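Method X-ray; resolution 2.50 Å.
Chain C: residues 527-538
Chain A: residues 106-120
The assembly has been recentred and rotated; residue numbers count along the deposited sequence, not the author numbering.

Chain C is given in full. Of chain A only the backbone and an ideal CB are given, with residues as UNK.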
# COMPACT_ATOMS: atom_id res chain seq x y z
N HIS C 527 4.75 -5.71 2.99
CA HIS C 527 4.91 -5.17 1.65
C HIS C 527 4.31 -3.78 1.45
O HIS C 527 4.22 -3.33 0.31
CB HIS C 527 4.40 -6.15 0.62
CG HIS C 527 5.40 -7.23 0.41
ND1 HIS C 527 5.31 -8.44 1.07
CD2 HIS C 527 6.59 -7.19 -0.25
CE1 HIS C 527 6.37 -9.13 0.69
NE2 HIS C 527 7.19 -8.40 -0.06
N LEU C 528 4.02 -3.04 2.55
CA LEU C 528 3.64 -1.64 2.44
C LEU C 528 4.89 -0.90 1.99
O LEU C 528 6.00 -1.38 2.25
CB LEU C 528 3.13 -1.08 3.78
CG LEU C 528 1.83 -1.70 4.35
CD1 LEU C 528 1.49 -1.13 5.72
CD2 LEU C 528 0.67 -1.60 3.34
N ASP C 529 4.75 0.20 1.27
CA ASP C 529 5.86 0.95 0.70
C ASP C 529 6.87 1.44 1.75
O ASP C 529 6.55 2.31 2.57
CB ASP C 529 5.31 2.10 -0.16
CG ASP C 529 6.32 2.83 -1.01
OD1 ASP C 529 7.50 2.45 -0.99
OD2 ASP C 529 5.92 3.80 -1.69
N GLN C 530 8.11 0.89 1.70
CA GLN C 530 9.19 1.24 2.64
C GLN C 530 10.21 2.23 2.09
O GLN C 530 11.25 2.43 2.73
CB GLN C 530 9.91 -0.00 3.20
CG GLN C 530 9.02 -1.21 3.53
CD GLN C 530 8.06 -1.01 4.68
OE1 GLN C 530 8.19 -0.07 5.49
NE2 GLN C 530 7.09 -1.92 4.78
N THR C 531 9.92 2.88 0.93
CA THR C 531 10.78 3.89 0.28
C THR C 531 11.25 4.93 1.26
O THR C 531 12.46 5.17 1.33
CB THR C 531 10.06 4.49 -0.95
OG1 THR C 531 9.80 3.40 -1.86
CG2 THR C 531 10.89 5.59 -1.68
N LEU C 532 10.34 5.53 2.03
CA LEU C 532 10.72 6.56 3.02
C LEU C 532 10.66 6.04 4.45
O LEU C 532 11.37 6.58 5.30
CB LEU C 532 9.89 7.83 2.90
CG LEU C 532 10.13 8.72 1.68
CD1 LEU C 532 9.14 9.88 1.67
CD2 LEU C 532 11.56 9.32 1.68
N ALA C 533 9.82 5.00 4.71
CA ALA C 533 9.61 4.36 6.02
C ALA C 533 10.89 3.72 6.59
O ALA C 533 10.97 3.53 7.82
CB ALA C 533 8.46 3.36 5.95
N TYR C 534 11.91 3.43 5.72
CA TYR C 534 13.23 2.91 6.13
C TYR C 534 14.22 4.03 6.44
O TYR C 534 15.40 3.77 6.58
CB TYR C 534 13.80 1.91 5.12
CG TYR C 534 13.28 0.50 5.30
CD1 TYR C 534 12.47 0.15 6.39
CD2 TYR C 534 13.58 -0.49 4.37
CE1 TYR C 534 11.98 -1.14 6.54
CE2 TYR C 534 13.10 -1.79 4.52
CZ TYR C 534 12.30 -2.11 5.61
OH TYR C 534 11.86 -3.40 5.78
N THR C 535 13.72 5.26 6.58
CA THR C 535 14.50 6.46 6.88
C THR C 535 13.96 7.15 8.11
O THR C 535 12.75 7.17 8.34
CB THR C 535 14.53 7.42 5.66
OG1 THR C 535 15.15 6.74 4.58
CG2 THR C 535 15.30 8.75 5.93
N GLU C 536 14.85 7.73 8.87
CA GLU C 536 14.52 8.45 10.07
C GLU C 536 15.41 9.68 10.12
O GLU C 536 16.63 9.61 9.96
CB GLU C 536 14.75 7.55 11.29
CG GLU C 536 14.30 8.17 12.61
CD GLU C 536 14.48 7.29 13.82
OE1 GLU C 536 14.28 6.05 13.72
OE2 GLU C 536 14.77 7.85 14.90
N LEU C 537 14.78 10.82 10.34
CA LEU C 537 15.44 12.11 10.45
C LEU C 537 15.87 12.28 11.88
O LEU C 537 15.06 12.30 12.81
CB LEU C 537 14.47 13.22 10.00
CG LEU C 537 14.61 13.80 8.57
CD1 LEU C 537 14.72 12.73 7.52
CD2 LEU C 537 13.49 14.70 8.28
N THR C 538 17.18 12.34 12.06
CA THR C 538 17.83 12.46 13.37
C THR C 538 18.55 13.79 13.48
O THR C 538 18.65 14.49 12.48
CB THR C 538 18.73 11.21 13.60
OG1 THR C 538 18.88 11.03 15.01
CG2 THR C 538 20.10 11.33 12.96
N UNK A 106 -2.05 5.10 7.74
CA UNK A 106 -0.60 4.89 7.78
C UNK A 106 -0.10 3.94 6.68
O UNK A 106 1.01 4.11 6.17
CB UNK A 106 -0.20 4.34 9.15
N UNK A 107 -0.96 3.01 6.23
CA UNK A 107 -0.63 2.08 5.14
C UNK A 107 -0.39 2.81 3.83
O UNK A 107 0.24 2.26 2.92
CB UNK A 107 -1.75 1.05 4.96
N UNK A 108 -0.86 4.09 3.75
CA UNK A 108 -0.64 4.93 2.59
C UNK A 108 0.35 6.07 2.83
O UNK A 108 1.24 6.22 1.99
CB UNK A 108 -1.98 5.51 2.13
N UNK A 109 0.27 6.82 3.96
CA UNK A 109 1.18 7.95 4.19
C UNK A 109 2.61 7.49 4.60
O UNK A 109 3.58 8.25 4.41
CB UNK A 109 0.60 8.86 5.27
N UNK A 110 2.73 6.26 5.15
CA UNK A 110 3.98 5.57 5.53
C UNK A 110 4.82 6.29 6.60
O UNK A 110 5.98 5.93 6.79
CB UNK A 110 4.84 5.38 4.28
N UNK A 111 4.22 7.25 7.35
CA UNK A 111 4.89 7.94 8.46
C UNK A 111 4.68 7.06 9.71
O UNK A 111 3.65 7.10 10.38
CB UNK A 111 4.34 9.35 8.66
N UNK A 112 5.66 6.18 9.94
CA UNK A 112 5.69 5.14 10.95
C UNK A 112 6.07 5.60 12.35
O UNK A 112 5.44 5.19 13.33
CB UNK A 112 6.67 4.05 10.51
N UNK A 113 7.08 6.49 12.44
CA UNK A 113 7.58 6.99 13.73
C UNK A 113 7.80 8.47 13.63
O UNK A 113 7.74 9.02 12.53
CB UNK A 113 8.87 6.29 14.15
N UNK A 114 8.08 9.13 14.76
CA UNK A 114 8.52 10.52 14.80
C UNK A 114 9.90 10.49 14.14
O UNK A 114 10.80 9.78 14.59
CB UNK A 114 8.56 11.09 16.22
N UNK A 115 10.01 11.12 12.98
CA UNK A 115 11.24 11.13 12.21
C UNK A 115 11.06 10.49 10.86
O UNK A 115 11.92 10.69 10.00
CB UNK A 115 12.36 10.42 12.98
N UNK A 116 9.96 9.69 10.66
CA UNK A 116 9.66 9.04 9.37
C UNK A 116 9.24 10.12 8.38
O UNK A 116 8.30 10.87 8.70
CB UNK A 116 8.57 7.98 9.52
N UNK A 117 9.92 10.27 7.21
CA UNK A 117 9.52 11.33 6.26
C UNK A 117 8.13 11.15 5.65
O UNK A 117 7.65 10.02 5.46
CB UNK A 117 10.54 11.40 5.12
N UNK A 118 7.47 12.27 5.37
CA UNK A 118 6.17 12.27 4.69
C UNK A 118 6.45 12.65 3.26
O UNK A 118 6.96 13.76 3.00
CB UNK A 118 5.17 13.22 5.34
N UNK A 119 6.14 11.73 2.34
CA UNK A 119 6.33 11.93 0.91
C UNK A 119 5.74 13.26 0.44
O UNK A 119 4.59 13.60 0.75
CB UNK A 119 5.70 10.77 0.13
N UNK A 120 6.55 14.00 -0.30
CA UNK A 120 6.21 15.31 -0.88
C UNK A 120 5.08 15.22 -1.91
O UNK A 120 4.44 16.24 -2.18
CB UNK A 120 7.45 15.93 -1.53

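Position 106 opens a helical turn with its CA-to-CB bond sideways and no atom of chain C within 5.5 Å of the ideal CB, so chain C hardly restricts the choice. It is Gln A106, whose carbonyl becomes useful four residues later.

At position 107 the bond is again sideways, but the ideal CB lies 3.9 Å from CD2 of Leu C528. An apolar side chain would suit. Met A107 places its own CB 3.9 Å from Leu C528 CD2, while its carbonyl O receives a hydrogen bond from a water that in turn accepts one from Asp C529 N.

Positions 108 and 109 have no chain C atom near their ideal CB, and many residues would serve. They are Asn A108 and His A109; His A109 ND1 accepts from the backbone N of residue 111 at 3.0 Å.

Position 110 leaves the helix with phi 61° and psi 17°, angles favourable to glycine or asparagine but open to others. Its ideal CB points toward chain C, 3.9 Å from Asp C529 O and 4.5 Å from Ala C533 CB. Asp C529 O and Gln C530 OE1 offer acceptors, which calls for a donor; a long one could reach both. Arg A110 does so, with chi1 to chi3 all m. NE donates to Asp C529 O (2.7 Å, 155°) and NH2 to Gln C530 OE1 (3.1 Å, 141°), both acceptors lying at the guanidinium edge. Leu C528 CB covers one face, 3.5 Å from Arg A110 CZ, and Arg A110 NH1 returns to Gln A106 O at 3.1 Å.

Position 111 points away, so many side chains would do; it is Val A111. Position 112 points toward Ala C533 CB, 4.9 Å from its ideal CB, leaving space for a small or medium apolar group. Cys A112 sets SG 3.9 Å from Ala C533 CB.

The ideal CB of position 113, pointing toward chain C, is 5.4 Å from Glu C536 OE1, so a polar or basic residue is plausible. Arg A113 starts that way, but its end leads away. Position 114 points sideways with no close neighbour, leaving the choice open; Asn A114 also leads away.

Position 115, within a type II turn, has phi 118° and psi -17°. An ideal CB would clash with Glu C536 CG at 3.0 Å and jam against the preceding carbonyl, so glycine is required. Gly A115 O accepts from Leu C537 N (2.9 Å, 161°).

Position 116 points away, and a small polar residue could close the turn. Ser A116 OG accepts from Arg A113 N (2.9 Å) and donates to a water that itself donates to Ala C533 O and Thr C535 O.

The ideal CB of position 117, pointing toward chain C, is 4.0 Å from Leu C532 CD1, and phi -66° admits proline among other apolar residues. Pro A117 CD lies 3.3 Å from both Leu C532 O and Thr C535 O, CB 4.1 Å from Leu C532 CD1, and CG 4.0 Å from Leu C537 CD1.

Positions 118 and 120 have no chain C atom within 5.5 Å of their ideal CB, and many residues would serve; they are Leu A118 and Ala A120. At 119 the ideal CB is 3.9 Å from Leu C532 CD1, favouring apolar contact without excluding a polar end turned elsewhere. Asp A119 CA lies 3.6 Å from that methyl, CD1 of Leu C532; its carboxylate is hydrogen-bonded outside the stretches.

Chain A (106-120) QMNHRVCRNGSPLDA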
# COMPACT_ATOMS: atom_id res chain seq x y z
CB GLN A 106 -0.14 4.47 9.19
CG GLN A 106 1.35 4.14 9.31
CD GLN A 106 1.67 3.73 10.70
OE1 GLN A 106 2.13 4.53 11.53
NE2 GLN A 106 1.43 2.49 10.99
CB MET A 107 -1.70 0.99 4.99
CG MET A 107 -3.11 1.50 4.65
SD MET A 107 -4.22 0.11 4.35
CE MET A 107 -3.71 -0.41 2.68
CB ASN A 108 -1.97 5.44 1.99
CG ASN A 108 -2.66 4.37 1.19
OD1 ASN A 108 -2.08 3.74 0.31
ND2 ASN A 108 -3.92 4.11 1.51
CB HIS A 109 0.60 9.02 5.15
CG HIS A 109 0.34 8.61 6.56
ND1 HIS A 109 1.37 8.22 7.42
CD2 HIS A 109 -0.81 8.70 7.28
CE1 HIS A 109 0.79 8.00 8.60
NE2 HIS A 109 -0.51 8.29 8.57
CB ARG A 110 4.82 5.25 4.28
CG ARG A 110 4.07 4.47 3.17
CD ARG A 110 3.41 3.18 3.65
NE ARG A 110 4.39 2.27 4.26
CZ ARG A 110 4.33 1.77 5.49
NH1 ARG A 110 3.29 2.01 6.27
NH2 ARG A 110 5.32 1.00 5.95
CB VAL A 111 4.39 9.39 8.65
CG1 VAL A 111 5.06 10.04 9.86
CG2 VAL A 111 4.60 10.21 7.36
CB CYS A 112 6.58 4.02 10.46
SG CYS A 112 5.96 3.27 8.95
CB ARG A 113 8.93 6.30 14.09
CG ARG A 113 8.91 4.77 13.96
CD ARG A 113 8.97 4.16 15.33
NE ARG A 113 7.66 4.15 15.95
CZ ARG A 113 7.42 4.41 17.23
NH1 ARG A 113 8.42 4.65 18.07
NH2 ARG A 113 6.18 4.38 17.69
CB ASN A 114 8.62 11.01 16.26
CG ASN A 114 7.29 11.39 16.89
OD1 ASN A 114 6.30 11.70 16.22
ND2 ASN A 114 7.24 11.43 18.21
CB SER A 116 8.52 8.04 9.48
OG SER A 116 8.85 6.87 10.20
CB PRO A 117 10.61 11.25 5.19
CG PRO A 117 11.79 10.59 5.89
CD PRO A 117 11.10 9.55 6.70
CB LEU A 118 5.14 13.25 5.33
CG LEU A 118 3.79 13.45 4.59
CD1 LEU A 118 2.94 12.19 4.61
CD2 LEU A 118 3.05 14.64 5.15
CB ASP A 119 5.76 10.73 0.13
CG ASP A 119 6.24 10.64 -1.30
OD1 ASP A 119 6.52 11.70 -1.90
OD2 ASP A 119 6.23 9.51 -1.86
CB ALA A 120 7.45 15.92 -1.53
O HOH W 1 1.97 1.24 0.51
O HOH W 2 11.07 5.52 9.72
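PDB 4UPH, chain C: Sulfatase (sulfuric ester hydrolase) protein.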